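Side-chain contacts in endo-polygalacturonase (Pectobacterium carotovorum subsp. carotovorum, PDB 1BHE), which hydrolyses the alpha-1,4 links of polygalacturonic acid in the plant cell wall and takes part in the maceration and soft-rotting of plant tissue: residues 9-14 with 163-168; 16-21 with 27-32; 133-138 with 192-197; 178-183 with 232-237; 251-256 with 265-270. All blocks are in the same frame, centred on the assembly; numbering follows the deposited sequence.

Contact 1 (9-14 with 163-168); sequences PKTPSS and TLYNVS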
# COMPACT_ATOMS: atom_id res chain seq x y z
N PRO A 9 -7.44 -9.63 -14.75
CA PRO A 9 -6.82 -10.90 -14.44
C PRO A 9 -7.80 -12.07 -14.54
O PRO A 9 -9.00 -11.91 -14.36
CB PRO A 9 -6.40 -10.75 -12.97
CG PRO A 9 -6.22 -9.28 -12.79
CD PRO A 9 -7.35 -8.68 -13.61
N LYS A 10 -7.28 -13.25 -14.82
CA LYS A 10 -8.07 -14.47 -14.89
C LYS A 10 -7.56 -15.38 -13.77
O LYS A 10 -6.34 -15.47 -13.59
CB LYS A 10 -7.93 -15.17 -16.24
CG LYS A 10 -8.50 -14.38 -17.41
CD LYS A 10 -8.85 -15.32 -18.56
CE LYS A 10 -8.99 -14.55 -19.86
NZ LYS A 10 -10.15 -13.61 -19.80
N THR A 11 -8.45 -16.00 -12.99
CA THR A 11 -7.92 -16.84 -11.91
C THR A 11 -7.39 -18.17 -12.42
O THR A 11 -8.05 -18.84 -13.21
CB THR A 11 -9.00 -17.12 -10.87
OG1 THR A 11 -9.70 -15.88 -10.60
CG2 THR A 11 -8.49 -17.70 -9.57
N PRO A 12 -6.22 -18.55 -11.94
CA PRO A 12 -5.61 -19.81 -12.30
C PRO A 12 -6.40 -21.02 -11.82
O PRO A 12 -7.17 -20.95 -10.86
CB PRO A 12 -4.25 -19.81 -11.60
CG PRO A 12 -4.02 -18.41 -11.15
CD PRO A 12 -5.38 -17.78 -10.99
N SER A 13 -6.20 -22.14 -12.51
CA SER A 13 -6.84 -23.40 -12.10
C SER A 13 -6.06 -23.89 -10.89
O SER A 13 -4.90 -23.50 -10.70
CB SER A 13 -6.83 -24.41 -13.24
OG SER A 13 -5.55 -25.01 -13.36
N SER A 14 -6.68 -24.69 -10.03
CA SER A 14 -6.00 -25.14 -8.82
C SER A 14 -5.10 -26.34 -9.07
O SER A 14 -5.45 -27.23 -9.85
CB SER A 14 -7.05 -25.51 -7.76
OG SER A 14 -7.82 -26.60 -8.26
N THR A 163 0.26 -10.61 -9.65
CA THR A 163 -1.15 -10.27 -9.73
C THR A 163 -1.84 -10.38 -8.37
O THR A 163 -1.64 -11.37 -7.66
CB THR A 163 -1.90 -11.22 -10.70
OG1 THR A 163 -1.37 -11.04 -12.02
CG2 THR A 163 -3.40 -10.92 -10.72
N LEU A 164 -2.65 -9.40 -8.02
CA LEU A 164 -3.46 -9.38 -6.81
C LEU A 164 -4.90 -9.15 -7.29
O LEU A 164 -5.17 -8.04 -7.76
CB LEU A 164 -3.08 -8.22 -5.91
CG LEU A 164 -2.97 -8.33 -4.40
CD1 LEU A 164 -3.32 -7.00 -3.72
CD2 LEU A 164 -3.75 -9.48 -3.78
N TYR A 165 -5.76 -10.16 -7.23
CA TYR A 165 -7.08 -10.00 -7.83
C TYR A 165 -8.28 -10.48 -7.03
O TYR A 165 -8.26 -11.58 -6.49
CB TYR A 165 -7.05 -10.84 -9.13
CG TYR A 165 -8.36 -10.87 -9.90
CD1 TYR A 165 -8.91 -9.72 -10.44
CD2 TYR A 165 -9.01 -12.08 -10.10
CE1 TYR A 165 -10.10 -9.77 -11.16
CE2 TYR A 165 -10.19 -12.14 -10.82
CZ TYR A 165 -10.73 -10.98 -11.34
OH TYR A 165 -11.92 -11.05 -12.05
N ASN A 166 -9.36 -9.68 -7.08
CA ASN A 166 -10.64 -10.11 -6.53
C ASN A 166 -10.48 -10.67 -5.13
O ASN A 166 -10.88 -11.81 -4.89
CB ASN A 166 -11.19 -11.15 -7.51
CG ASN A 166 -12.61 -11.61 -7.27
OD1 ASN A 166 -13.42 -10.87 -6.72
ND2 ASN A 166 -12.90 -12.85 -7.66
N VAL A 167 -9.90 -9.93 -4.20
CA VAL A 167 -9.65 -10.43 -2.85
C VAL A 167 -9.76 -9.36 -1.79
O VAL A 167 -9.58 -8.17 -2.08
CB VAL A 167 -8.23 -11.06 -2.89
CG1 VAL A 167 -7.18 -9.99 -3.20
CG2 VAL A 167 -7.88 -11.78 -1.60
N SER A 168 -10.06 -9.73 -0.55
CA SER A 168 -10.17 -8.77 0.54
C SER A 168 -8.99 -8.93 1.51
O SER A 168 -8.62 -10.04 1.87
CB SER A 168 -11.47 -8.88 1.34
OG SER A 168 -12.61 -8.63 0.51
O HOH W 1 -10.38 -14.61 -8.05
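P9 lies against Y165 where the N-terminal run of the chain passes along the outside of the right-handed parallel beta-helix characteristic of family 28 glycosyl hydrolases. Residues 9-14 have no regular structure, whereas 163-168 comprise two strands joined at a corner, N166. The left-handed backbone angles of N166 let the chain pass from one face of the helix to the next. The pyrrolidine and the phenol cross at a slant. P9 CB stands over the ring face, 3.9 Å from the Y165 centroid and 24° off the ring normal, a CH-pi contact, while P9 CG reaches the ring carbon Y165 CD1 at 3.6 Å. A proline suits this place because its compact ring presents several C-H groups to an aromatic face. On that side P9 O also lies above the plane, toward the rim. The phenol is thus held between the 9-14 loop on one face and, on the other, N166 CB of its own segment, 3.4 Å above the ring centre. Y165 CG is anti to its backbone N (chi1 178°), which extends the ring alongside the loop, and its OH is hydrogen-bonded to E8 just upstream. T163, two residues back on the same strand, offers its methyl to the same proline carbon, with T163 CG2 3.8 Å from P9 CB. T11 approaches at the ring edge, its OG1 in the plane and 3.8 Å from Y165 CE2. That hydroxyl is linked to N166 by a water, which lies 2.9 Å from T11 OG1 and accepts from N166 ND2 at 3.1 Å.

Contact 2 (16-21 with 27-32); sequences TTLKAD and STIQKA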
# COMPACT_ATOMS: atom_id res chain seq x y z
N THR A 16 -3.85 -28.00 -6.23
CA THR A 16 -4.21 -28.74 -5.02
C THR A 16 -5.32 -28.00 -4.30
O THR A 16 -5.38 -26.76 -4.36
CB THR A 16 -2.99 -28.82 -4.08
OG1 THR A 16 -1.93 -29.59 -4.67
CG2 THR A 16 -3.32 -29.45 -2.74
N THR A 17 -6.20 -28.72 -3.62
CA THR A 17 -7.28 -28.08 -2.86
C THR A 17 -7.17 -28.52 -1.40
O THR A 17 -7.07 -29.72 -1.14
CB THR A 17 -8.67 -28.38 -3.43
OG1 THR A 17 -8.75 -27.89 -4.77
CG2 THR A 17 -9.75 -27.69 -2.61
N LEU A 18 -7.12 -27.56 -0.49
CA LEU A 18 -7.02 -27.82 0.93
C LEU A 18 -8.31 -27.41 1.63
O LEU A 18 -8.97 -26.47 1.19
CB LEU A 18 -5.84 -27.08 1.57
CG LEU A 18 -4.46 -27.24 0.93
CD1 LEU A 18 -3.47 -26.24 1.52
CD2 LEU A 18 -3.93 -28.67 1.10
N LYS A 19 -8.71 -28.16 2.66
CA LYS A 19 -9.95 -27.87 3.39
C LYS A 19 -9.61 -27.48 4.82
O LYS A 19 -8.81 -28.15 5.48
CB LYS A 19 -10.91 -29.06 3.32
CG LYS A 19 -11.43 -29.31 1.92
CD LYS A 19 -12.64 -30.23 1.86
CE LYS A 19 -13.00 -30.55 0.42
NZ LYS A 19 -13.86 -31.77 0.30
N ALA A 20 -10.13 -26.34 5.28
CA ALA A 20 -9.78 -25.82 6.59
C ALA A 20 -10.38 -26.64 7.73
O ALA A 20 -11.52 -27.07 7.65
CB ALA A 20 -10.24 -24.38 6.73
N ASP A 21 -9.62 -26.80 8.81
CA ASP A 21 -10.08 -27.46 10.02
C ASP A 21 -9.68 -26.59 11.21
O ASP A 21 -9.52 -25.38 11.03
CB ASP A 21 -9.55 -28.87 10.16
CG ASP A 21 -8.05 -29.00 10.02
OD1 ASP A 21 -7.29 -28.11 10.46
OD2 ASP A 21 -7.62 -30.03 9.45
N SER A 27 2.45 -25.31 7.79
CA SER A 27 3.22 -26.29 7.03
C SER A 27 2.37 -27.01 6.00
O SER A 27 2.90 -27.38 4.94
CB SER A 27 3.94 -27.26 7.96
OG SER A 27 3.01 -27.84 8.86
N THR A 28 1.07 -27.19 6.24
CA THR A 28 0.20 -27.83 5.26
C THR A 28 0.09 -26.95 4.01
O THR A 28 0.20 -27.45 2.89
CB THR A 28 -1.20 -28.16 5.82
OG1 THR A 28 -1.91 -26.96 6.14
CG2 THR A 28 -1.08 -29.00 7.08
N ILE A 29 -0.08 -25.65 4.20
CA ILE A 29 -0.14 -24.73 3.06
C ILE A 29 1.21 -24.62 2.36
O ILE A 29 1.29 -24.67 1.12
CB ILE A 29 -0.65 -23.34 3.49
CG1 ILE A 29 -2.08 -23.42 4.04
CG2 ILE A 29 -0.61 -22.37 2.31
CD1 ILE A 29 -2.58 -22.14 4.69
N GLN A 30 2.30 -24.48 3.11
CA GLN A 30 3.63 -24.36 2.53
C GLN A 30 4.00 -25.59 1.69
O GLN A 30 4.51 -25.46 0.58
CB GLN A 30 4.72 -24.12 3.58
CG GLN A 30 6.04 -23.64 2.97
CD GLN A 30 5.86 -22.33 2.22
OE1 GLN A 30 5.57 -21.31 2.85
NE2 GLN A 30 6.01 -22.37 0.90
N LYS A 31 3.71 -26.78 2.21
CA LYS A 31 3.97 -28.02 1.48
C LYS A 31 3.23 -28.04 0.15
O LYS A 31 3.81 -28.37 -0.89
CB LYS A 31 3.57 -29.23 2.33
CG LYS A 31 3.84 -30.56 1.63
CD LYS A 31 3.59 -31.74 2.56
CE LYS A 31 3.93 -33.05 1.86
NZ LYS A 31 3.52 -34.23 2.70
N ALA A 32 1.96 -27.64 0.15
CA ALA A 32 1.16 -27.56 -1.06
C ALA A 32 1.73 -26.53 -2.03
O ALA A 32 1.78 -26.77 -3.23
CB ALA A 32 -0.28 -27.21 -0.72
O HOH W 2 0.70 -29.08 -4.19
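L18 lays one methyl, CD1, over the flank of helix 27-32, where it sits 4.0 Å from both I29 CG1 and A32 CB. The same methyl is 4.1 Å from the carbonyl T28 O, so a single branch fills the groove between successive turns of the helix. With CG anti to the carbonyl carbon (chi1 -53°) and the chain then extended, L18 projects straight from strand 16-19 to the helix. Strand and helix run antiparallel, their axes 174° apart in direction and 9.9 Å apart at closest approach. A leucine is long enough to span this gap, while the small A32 lets its methyl come close to the helix backbone. Two residues earlier on the strand, T16 CG2 adds a looser contact, 4.3 Å from A32 CB. The T16 hydroxyl is bridged to the helix by a water, which lies 2.7 Å from T16 OG1 and donates to A32 O at 2.7 Å. Beyond the pair, V42 and F52 meet L18, and L57 meets I29; the disulfide C15-C36 also ties the start of strand 14-19 to the chain just past the helix. The helix lies alongside the first strand and caps the N-terminal end of the parallel beta-helix.

Contact 3 (133-138 with 192-197); sequences SWWELA and IKTPST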
# COMPACT_ATOMS: atom_id res chain seq x y z
N SER A 133 -1.95 -5.80 21.44
CA SER A 133 -2.15 -6.17 20.05
C SER A 133 -1.06 -5.52 19.20
O SER A 133 -0.32 -4.67 19.71
CB SER A 133 -3.50 -5.65 19.56
OG SER A 133 -3.49 -4.23 19.49
N TRP A 134 -1.00 -5.85 17.91
CA TRP A 134 -0.01 -5.23 17.04
C TRP A 134 -0.24 -3.71 16.95
O TRP A 134 0.73 -2.94 16.97
CB TRP A 134 -0.10 -5.79 15.63
CG TRP A 134 0.18 -7.23 15.38
CD1 TRP A 134 -0.72 -8.14 14.89
CD2 TRP A 134 1.41 -7.94 15.52
NE1 TRP A 134 -0.13 -9.37 14.74
CE2 TRP A 134 1.18 -9.27 15.12
CE3 TRP A 134 2.69 -7.59 15.97
CZ2 TRP A 134 2.17 -10.25 15.15
CZ3 TRP A 134 3.67 -8.56 15.99
CH2 TRP A 134 3.41 -9.87 15.58
N TRP A 135 -1.49 -3.27 16.81
CA TRP A 135 -1.73 -1.83 16.69
C TRP A 135 -1.42 -1.06 17.96
O TRP A 135 -1.01 0.10 17.89
CB TRP A 135 -3.15 -1.55 16.20
CG TRP A 135 -3.41 -2.06 14.81
CD1 TRP A 135 -2.53 -2.19 13.77
CD2 TRP A 135 -4.69 -2.46 14.30
NE1 TRP A 135 -3.18 -2.68 12.67
CE2 TRP A 135 -4.50 -2.86 12.97
CE3 TRP A 135 -5.97 -2.56 14.88
CZ2 TRP A 135 -5.55 -3.34 12.18
CZ3 TRP A 135 -7.00 -3.03 14.09
CH2 TRP A 135 -6.79 -3.42 12.76
N GLU A 136 -1.56 -1.68 19.12
CA GLU A 136 -1.24 -1.02 20.39
C GLU A 136 0.22 -0.67 20.54
O GLU A 136 0.57 0.22 21.33
CB GLU A 136 -1.70 -1.91 21.56
CG GLU A 136 -3.18 -1.71 21.85
CD GLU A 136 -3.79 -2.72 22.80
OE1 GLU A 136 -3.26 -3.83 22.97
OE2 GLU A 136 -4.84 -2.38 23.39
N LEU A 137 1.13 -1.29 19.78
CA LEU A 137 2.54 -0.95 19.80
C LEU A 137 2.87 0.40 19.16
O LEU A 137 3.93 0.96 19.46
CB LEU A 137 3.35 -2.05 19.09
CG LEU A 137 3.30 -3.46 19.69
CD1 LEU A 137 3.70 -4.50 18.65
CD2 LEU A 137 4.19 -3.58 20.92
N ALA A 138 2.02 0.95 18.31
CA ALA A 138 2.26 2.22 17.65
C ALA A 138 2.27 3.39 18.63
O ALA A 138 3.19 4.22 18.60
CB ALA A 138 1.22 2.48 16.57
N ILE A 192 -9.40 -3.41 0.52
CA ILE A 192 -8.59 -3.26 1.72
C ILE A 192 -9.45 -2.55 2.78
O ILE A 192 -9.99 -1.48 2.50
CB ILE A 192 -7.29 -2.47 1.48
CG1 ILE A 192 -6.25 -3.38 0.81
CG2 ILE A 192 -6.69 -1.91 2.77
CD1 ILE A 192 -5.16 -2.61 0.09
N LYS A 193 -9.55 -3.15 3.96
CA LYS A 193 -10.35 -2.55 5.02
C LYS A 193 -9.70 -2.76 6.39
O LYS A 193 -9.61 -3.87 6.92
CB LYS A 193 -11.78 -3.07 5.03
CG LYS A 193 -12.71 -2.39 6.02
CD LYS A 193 -12.82 -0.88 5.84
CE LYS A 193 -13.76 -0.30 6.89
NZ LYS A 193 -14.09 1.12 6.63
N THR A 194 -9.24 -1.66 6.94
CA THR A 194 -8.57 -1.58 8.24
C THR A 194 -9.02 -0.29 8.90
O THR A 194 -9.24 0.72 8.22
CB THR A 194 -7.05 -1.65 8.04
OG1 THR A 194 -6.69 -3.03 7.82
CG2 THR A 194 -6.25 -1.15 9.23
N PRO A 195 -9.25 -0.30 10.20
CA PRO A 195 -9.74 0.86 10.92
C PRO A 195 -8.91 2.11 10.68
O PRO A 195 -7.67 2.11 10.67
CB PRO A 195 -9.72 0.43 12.38
CG PRO A 195 -9.81 -1.06 12.35
CD PRO A 195 -9.09 -1.48 11.09
N SER A 196 -9.57 3.26 10.62
CA SER A 196 -8.94 4.55 10.40
C SER A 196 -7.99 5.00 11.49
O SER A 196 -7.12 5.85 11.27
CB SER A 196 -10.05 5.61 10.23
OG SER A 196 -10.66 5.84 11.50
N THR A 197 -8.09 4.43 12.69
CA THR A 197 -7.24 4.76 13.81
C THR A 197 -5.99 3.91 13.90
O THR A 197 -5.13 4.18 14.75
CB THR A 197 -8.05 4.59 15.13
OG1 THR A 197 -8.67 3.30 15.07
CG2 THR A 197 -9.12 5.66 15.23
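W135 meets P195 and T194 across a wide gap between backbones: the nearest CA atoms, those of W135 and T197, are 9.1 Å apart, and no hydrogen bond joins the segments. The reach is made by the indole, whose six-membered end carries the contact. W135 CH2 is 3.4 Å from P195 CD, W135 CZ3 3.8 Å from P195 CG, and W135 CZ2 3.7 Å from the methyl T194 CG2. Proline and indole cross at about a right angle, and both partners come at the ring obliquely. Tryptophan suits the place, being long enough to span the distance and offering a broad apolar surface to a proline. Its NE1 is hydrogen-bonded to S172 O, which helps to fix the rotation of the indole. In the parallel beta-helix, residues 194-197 form the loop that follows strand 183-193, and the tryptophan, from the excursion that carries helix 136-144, packs against it. T194 lies near the catalytic region, its side chain about 8 Å from that of D223, the predicted proton donor; T194 OG1 is held by H176 NE2 and S172 N. The turn that carries the indole leads into a helix, and S133 and E136 form a capping box there, in which E136 N donates to S133 OG at 3.2 Å and S133 N to E136 OE1 at 2.8 Å (160°), meeting that carboxylate oxygen on its anti side.

Contact 4 (178-183 with 232-237); sequences VFSDGD and KGRAET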
# COMPACT_ATOMS: atom_id res chain seq x y z
N VAL A 178 3.10 -4.44 -0.33
CA VAL A 178 4.33 -3.76 -0.71
C VAL A 178 4.92 -4.47 -1.93
O VAL A 178 5.05 -5.69 -1.93
CB VAL A 178 5.39 -3.74 0.41
CG1 VAL A 178 6.73 -3.20 -0.10
CG2 VAL A 178 4.94 -2.93 1.62
N PHE A 179 5.23 -3.70 -2.97
CA PHE A 179 5.82 -4.22 -4.19
C PHE A 179 7.17 -3.52 -4.37
O PHE A 179 7.20 -2.37 -4.83
CB PHE A 179 4.92 -3.97 -5.40
CG PHE A 179 5.40 -4.63 -6.67
CD1 PHE A 179 5.34 -6.00 -6.83
CD2 PHE A 179 5.90 -3.86 -7.71
CE1 PHE A 179 5.78 -6.61 -7.99
CE2 PHE A 179 6.34 -4.46 -8.87
CZ PHE A 179 6.29 -5.83 -9.02
N SER A 180 8.25 -4.18 -3.96
CA SER A 180 9.57 -3.57 -3.94
C SER A 180 10.56 -4.07 -4.98
O SER A 180 10.73 -5.27 -5.17
CB SER A 180 10.26 -3.83 -2.58
OG SER A 180 9.51 -3.26 -1.53
N ASP A 181 11.30 -3.15 -5.57
CA ASP A 181 12.34 -3.42 -6.54
C ASP A 181 11.92 -4.42 -7.61
O ASP A 181 12.67 -5.34 -7.98
CB ASP A 181 13.60 -3.92 -5.81
CG ASP A 181 13.95 -3.05 -4.62
OD1 ASP A 181 14.26 -1.86 -4.77
OD2 ASP A 181 13.91 -3.59 -3.49
N GLY A 182 10.73 -4.20 -8.18
CA GLY A 182 10.20 -5.11 -9.18
C GLY A 182 9.68 -4.39 -10.42
O GLY A 182 9.80 -3.17 -10.58
N ASP A 183 9.06 -5.19 -11.28
CA ASP A 183 8.52 -4.68 -12.54
C ASP A 183 7.25 -5.44 -12.92
O ASP A 183 7.33 -6.61 -13.29
CB ASP A 183 9.60 -4.86 -13.60
CG ASP A 183 9.27 -4.36 -14.98
OD1 ASP A 183 8.09 -4.16 -15.34
OD2 ASP A 183 10.23 -4.18 -15.77
N LYS A 232 16.91 6.16 -2.60
CA LYS A 232 18.27 6.42 -3.06
C LYS A 232 19.06 5.13 -3.18
O LYS A 232 18.99 4.28 -2.29
CB LYS A 232 18.99 7.38 -2.10
CG LYS A 232 20.18 8.09 -2.74
CD LYS A 232 20.85 9.05 -1.77
CE LYS A 232 21.95 8.36 -0.98
NZ LYS A 232 23.09 9.29 -0.69
N GLY A 233 19.76 4.92 -4.29
CA GLY A 233 20.57 3.73 -4.48
C GLY A 233 19.78 2.54 -5.00
O GLY A 233 20.31 1.43 -5.08
N ARG A 234 18.51 2.74 -5.31
CA ARG A 234 17.64 1.68 -5.82
C ARG A 234 16.98 2.19 -7.10
O ARG A 234 17.18 3.35 -7.48
CB ARG A 234 16.60 1.24 -4.79
CG ARG A 234 17.16 0.31 -3.72
CD ARG A 234 16.32 0.36 -2.45
NE ARG A 234 14.99 -0.22 -2.64
CZ ARG A 234 14.06 -0.26 -1.70
NH1 ARG A 234 14.28 0.24 -0.49
NH2 ARG A 234 12.87 -0.80 -1.95
N ALA A 235 16.21 1.33 -7.76
CA ALA A 235 15.57 1.70 -9.01
C ALA A 235 14.62 2.88 -8.91
O ALA A 235 14.00 3.17 -7.89
CB ALA A 235 14.81 0.51 -9.58
N GLU A 236 14.43 3.53 -10.07
CA GLU A 236 13.43 4.58 -10.17
C GLU A 236 12.04 3.94 -10.16
O GLU A 236 11.89 2.79 -10.57
CB GLU A 236 13.58 5.42 -11.44
CG GLU A 236 14.84 6.28 -11.39
CD GLU A 236 15.26 6.84 -12.74
OE1 GLU A 236 14.59 6.56 -13.75
OE2 GLU A 236 16.28 7.55 -12.76
N THR A 237 11.07 4.68 -9.66
CA THR A 237 9.68 4.22 -9.68
C THR A 237 9.03 4.89 -10.88
O THR A 237 8.94 6.12 -10.90
CB THR A 237 8.94 4.59 -8.38
OG1 THR A 237 9.48 3.78 -7.33
CG2 THR A 237 7.45 4.37 -8.51
O HOH W 3 15.86 -1.43 -6.87
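A single salt bridge, D181 to R234, joins the turn after strand 177-180 to the loop between strands 226-230 and 237-243. One oxygen does nearly all the work. R234 NE donates to D181 OD1 at 2.8 Å (158°), arriving on the syn lone pair with OD1 close to the guanidinium plane; a second, weak bond runs from R234 NH2 to the same OD1 at 3.3 Å. The two groups therefore do not lie flat in a symmetrical fork: their planes are 58° apart, and the side chains cross at about a right angle. R234 gets there by a bend at chi3 (68°), which turns NE toward the aspartate. D181 has left-handed backbone angles, as befits a tight turn, and its carboxylate swings across to the loop. OD1 also accepts from a water at 2.7 Å, which in turn accepts from A235 N at 2.9 Å, so two donors and a third, weak one gather round this oxygen and the loop backbone is drawn in too. The remaining contact is a light van der Waals one, S180 CB standing 4.0 Å from R234 NH2. Y231 adds a cation-pi partner to the arginine, and S208 touches both charged residues. S208 follows strand 204-207, which lies between strands 177-180 and 226-230, so the ion pair spans an intervening coil and ties together loops from coils two apart in a parallel beta-helix.

Contact 5 (251-256 with 265-270); sequences HGMSIG and VTVDDL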
# COMPACT_ATOMS: atom_id res chain seq x y z
N HIS A 251 -4.81 8.24 4.68
CA HIS A 251 -4.03 9.46 4.55
C HIS A 251 -3.86 9.91 3.10
O HIS A 251 -3.16 10.90 2.88
CB HIS A 251 -2.69 9.34 5.28
CG HIS A 251 -2.81 9.35 6.78
ND1 HIS A 251 -1.72 9.18 7.60
CD2 HIS A 251 -3.86 9.50 7.61
CE1 HIS A 251 -2.09 9.22 8.87
NE2 HIS A 251 -3.40 9.42 8.90
N GLY A 252 -4.51 9.25 2.14
CA GLY A 252 -4.46 9.71 0.78
C GLY A 252 -3.87 8.87 -0.33
O GLY A 252 -3.33 7.79 -0.17
N MET A 253 -4.05 9.41 -1.53
CA MET A 253 -3.44 8.92 -2.77
C MET A 253 -2.11 9.67 -2.84
O MET A 253 -2.04 10.79 -3.36
CB MET A 253 -4.34 9.20 -3.96
CG MET A 253 -3.72 9.00 -5.34
SD MET A 253 -3.11 7.31 -5.58
CE MET A 253 -1.35 7.58 -5.64
N SER A 254 -1.10 9.13 -2.17
CA SER A 254 0.16 9.81 -1.99
C SER A 254 1.39 9.32 -2.75
O SER A 254 1.53 8.19 -3.18
CB SER A 254 0.53 9.76 -0.48
OG SER A 254 -0.53 10.27 0.31
N ILE A 255 2.33 10.25 -2.87
CA ILE A 255 3.66 10.05 -3.43
C ILE A 255 4.64 10.55 -2.36
O ILE A 255 4.47 11.69 -1.92
CB ILE A 255 3.91 10.77 -4.75
CG1 ILE A 255 3.10 10.13 -5.90
CG2 ILE A 255 5.38 10.78 -5.14
CD1 ILE A 255 3.04 11.00 -7.14
N GLY A 256 5.57 9.72 -1.92
CA GLY A 256 6.52 10.14 -0.88
C GLY A 256 6.30 9.33 0.39
O GLY A 256 5.47 8.42 0.40
N VAL A 265 3.20 8.99 -13.51
CA VAL A 265 2.11 8.50 -12.67
C VAL A 265 0.78 9.07 -13.17
O VAL A 265 0.63 10.29 -13.24
CB VAL A 265 2.33 8.90 -11.20
CG1 VAL A 265 1.21 8.37 -10.32
CG2 VAL A 265 3.67 8.39 -10.70
N THR A 266 -0.14 8.19 -13.52
CA THR A 266 -1.44 8.57 -14.05
C THR A 266 -2.57 8.13 -13.12
O THR A 266 -2.79 6.94 -12.91
CB THR A 266 -1.67 7.95 -15.45
OG1 THR A 266 -0.65 8.38 -16.36
CG2 THR A 266 -3.02 8.32 -16.02
N VAL A 267 -3.29 9.10 -12.57
CA VAL A 267 -4.43 8.85 -11.70
C VAL A 267 -5.70 9.34 -12.39
O VAL A 267 -5.79 10.54 -12.68
CB VAL A 267 -4.31 9.56 -10.34
CG1 VAL A 267 -5.51 9.22 -9.46
CG2 VAL A 267 -3.02 9.22 -9.62
N ASP A 268 -6.66 8.47 -12.63
CA ASP A 268 -7.91 8.84 -13.28
C ASP A 268 -9.10 8.09 -12.68
O ASP A 268 -9.03 6.89 -12.40
CB ASP A 268 -7.86 8.59 -14.79
CG ASP A 268 -9.14 9.05 -15.49
OD1 ASP A 268 -9.46 10.25 -15.43
OD2 ASP A 268 -9.84 8.21 -16.09
N ASP A 269 -10.21 8.80 -12.52
CA ASP A 269 -11.44 8.24 -11.99
C ASP A 269 -11.21 7.68 -10.59
O ASP A 269 -11.09 6.47 -10.38
CB ASP A 269 -12.02 7.16 -12.92
CG ASP A 269 -13.40 6.70 -12.47
OD1 ASP A 269 -14.00 7.37 -11.60
OD2 ASP A 269 -13.89 5.68 -12.98
N LEU A 270 -11.14 8.59 -9.63
CA LEU A 270 -10.92 8.25 -8.24
C LEU A 270 -11.95 8.92 -7.34
O LEU A 270 -12.04 10.15 -7.29
CB LEU A 270 -9.51 8.66 -7.79
CG LEU A 270 -9.19 8.47 -6.30
CD1 LEU A 270 -9.34 7.01 -5.88
CD2 LEU A 270 -7.78 8.97 -5.99
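M253 has the largest surface buried by the contact, 61 Å². Its CB lies 4.0 Å from L270 CD2, and its CG is 4.3 Å from V267 CG2, so that CB meets the leucine methyl and CG faces the valine methyl. CG is anti to the backbone N (chi1 168°), and the bends at chi2 (58°) and chi3 then turn the thioether along the strand toward I255. The flexible methionine can follow an irregular surface in this way, whereas the branched residues facing it keep fixed shapes. I255 and V265, the next two in buried surface, meet more loosely, I255 CD1 being 4.5 Å from V265 CG2. The end-to-end directions of 253-255 and 265-270 are 164° apart, yet no hydrogen bond links the two: the CA atoms of M253 and V267 are 9.0 Å apart, so these are facing walls, joined through side chains. I228 from an adjacent strand touches M253, I255 and V265, while Y296 packs on I255 and V267. Past M253 the chain leads back through G252 to H251, an active-site residue by inference, on the outside. Apolar side chains meeting across the interior from opposing walls are characteristic of the core of a parallel beta-helix.

Overall arrangement
The five contacts sample one beta-helix from outside to inside. Contact 5 is fully buried and wholly apolar, joining walls across the interior. Contacts 1 and 2 are surface contacts made by the N-terminal part of the chain, whose segments adjoin in sequence, and each adds a bridging water to its apolar contact. Contacts 3 and 4, both partly buried, differ in kind: a tryptophan packing on a loop near the catalytic region against a salt bridge between turns away from it. Contacts 1 and 3 involve neighbouring strands, 162-165 and 167-170 beside 183-193. Contacts 2 and 5 lie on opposite sides of the chain's centre, their own centres about 37 Å apart.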